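Local coordinates for putative cell invasion protein with MAC/Perforin domain (Bacteroides thetaiotaomicron VPI-5482, PDB 3KK7) that belongs to the membrane-attack complex/perforin (MACPF) family and may take part in cell invasion, though its function is not established, at residues V202-M205 with Q206-E210. Numbering follows the deposited sequence.
Sequences VELM and QSYGE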
loop_
_atom_site.group_PDB
_atom_site.type_symbol
_atom_site.label_atom_id
_atom_site.label_comp_id
_atom_site.label_asym_id
_atom_site.label_seq_id
_atom_site.Cartn_x
_atom_site.Cartn_y
_atom_site.Cartn_z
ATOM N N VAL A 202 -2.378 4.814 7.523
ATOM C CA VAL A 202 -2.358 3.589 8.291
ATOM C C VAL A 202 -3.735 2.914 8.250
ATOM O O VAL A 202 -3.836 1.723 7.946
ATOM C CB VAL A 202 -1.904 3.818 9.767
ATOM C CG1 VAL A 202 -2.366 2.658 10.690
ATOM C CG2 VAL A 202 -0.366 4.019 9.842
ATOM N N GLU A 203 -4.777 3.697 8.546
ATOM C CA GLU A 203 -6.166 3.211 8.571
ATOM C C GLU A 203 -6.651 2.760 7.183
ATOM O O GLU A 203 -7.306 1.718 7.044
ATOM C CB GLU A 203 -7.089 4.292 9.160
ATOM C CG GLU A 203 -7.158 4.282 10.722
ATOM C CD GLU A 203 -7.599 5.615 11.366
ATOM O OE1 GLU A 203 -7.945 6.582 10.643
ATOM O OE2 GLU A 203 -7.582 5.694 12.620
ATOM N N LEU A 204 -6.300 3.539 6.162
ATOM C CA LEU A 204 -6.645 3.231 4.795
ATOM C C LEU A 204 -6.024 1.888 4.422
ATOM O O LEU A 204 -6.691 1.047 3.818
ATOM C CB LEU A 204 -6.185 4.369 3.861
ATOM C CG LEU A 204 -6.531 4.372 2.347
ATOM C CD1 LEU A 204 -6.242 5.748 1.718
ATOM C CD2 LEU A 204 -5.805 3.248 1.581
HETATM N N MSE A 205 -4.778 1.640 4.805
HETATM C CA MSE A 205 -4.163 0.347 4.433
HETATM C C MSE A 205 -4.764 -0.811 5.207
HETATM O O MSE A 205 -4.833 -1.924 4.701
HETATM C CB MSE A 205 -2.640 0.354 4.549
HETATM C CG MSE A 205 -2.009 1.288 3.558
HETATM SE SE MSE A 205 -0.146 1.755 3.900
HETATM C CE MSE A 205 0.705 0.052 3.362
ATOM N N GLN A 206 -5.215 -0.554 6.419
ATOM C CA GLN A 206 -5.851 -1.615 7.209
ATOM C C GLN A 206 -7.140 -2.084 6.555
ATOM O O GLN A 206 -7.447 -3.262 6.520
ATOM C CB GLN A 206 -6.217 -1.119 8.585
ATOM C CG GLN A 206 -5.073 -0.816 9.456
ATOM C CD GLN A 206 -5.493 -0.081 10.746
ATOM O OE1 GLN A 206 -4.647 0.114 11.632
ATOM N NE2 GLN A 206 -6.780 0.336 10.856
ATOM N N SER A 207 -7.896 -1.137 6.039
ATOM C CA SER A 207 -9.158 -1.435 5.438
ATOM C C SER A 207 -9.027 -1.968 3.988
ATOM O O SER A 207 -9.639 -2.992 3.657
ATOM C CB SER A 207 -10.021 -0.185 5.496
ATOM O OG SER A 207 -11.139 -0.416 4.693
ATOM N N TYR A 208 -8.243 -1.278 3.143
ATOM C CA TYR A 208 -8.089 -1.650 1.734
ATOM C C TYR A 208 -7.039 -2.739 1.454
ATOM O O TYR A 208 -7.213 -3.531 0.531
ATOM C CB TYR A 208 -7.733 -0.419 0.888
ATOM C CG TYR A 208 -8.924 0.429 0.577
ATOM C CD1 TYR A 208 -9.404 1.332 1.502
ATOM C CD2 TYR A 208 -9.620 0.283 -0.617
ATOM C CE1 TYR A 208 -10.528 2.108 1.238
ATOM C CE2 TYR A 208 -10.747 1.057 -0.888
ATOM C CZ TYR A 208 -11.185 1.955 0.048
ATOM O OH TYR A 208 -12.272 2.717 -0.180
ATOM N N GLY A 209 -5.970 -2.794 2.254
ATOM C CA GLY A 209 -4.773 -3.533 1.868
ATOM C C GLY A 209 -3.729 -2.586 1.273
ATOM O O GLY A 209 -3.872 -1.360 1.347
ATOM N N GLU A 210 -2.698 -3.152 0.649
ATOM C CA GLU A 210 -1.532 -2.386 0.253
ATOM C C GLU A 210 -1.376 -2.158 -1.240
ATOM O O GLU A 210 -0.610 -1.294 -1.648
ATOM C CB GLU A 210 -0.267 -3.060 0.799
ATOM C CG GLU A 210 -0.327 -3.447 2.322
ATOM C CD GLU A 210 -0.760 -4.887 2.520
ATOM O OE1 GLU A 210 -1.589 -5.334 1.720
ATOM O OE2 GLU A 210 -0.267 -5.595 3.422
#
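Leu204 and Tyr208 lie one turn apart at the C-terminal end of helix 201-208, where Leu204 O accepts the Tyr208 N-H in a nearly straight bond (N to O 2.9 Å, 170° at the hydrogen). Leu204 O also lies in the plane of the Tyr208 ring, at its edge, 3.6 Å from Tyr208 CD1. Leu204 CD2 is 4.1 Å from Tyr208 CD1, because chi1 of -175° sets CG opposite the backbone nitrogen and beside the carbonyl carbon. A branched aliphatic chain and an aromatic ring suit this buried side: Leu204 packs on Phe192, Ala195 and Leu196 of helix 190-198, and Tyr208 meets Phe192 and Tyr77 edge-to-face.

Gln206, on the exposed side, runs its extended chain back over the preceding turn, bringing OE1 to 3.5 Å from Val202 CG1. Its aliphatic part suits this path, while a polar amide suits the surface.

The last helical bond, Gly209 N to Met205 O (2.8 Å), is less straight than the Tyr208 bond, and its donor stands 38° out of the Met205 carbonyl plane rather than on a lone pair. Gly209 then leaves the helix with positive phi, in a conformation in which a CB would collide with the preceding carbonyl oxygen. Across this turn, the selenomethionine Met205 bends at chi3 and lays CE against Glu210 CG at 3.8 Å, a match of apolar groups. The Glu210 carboxylate itself receives the backbone N-H groups of Val62 and Glu63. Chemically, the helix end thus passes from repeating helical bonds to side-chain anchoring, with a buried acid whose charge those two N-H groups probably help stabilise.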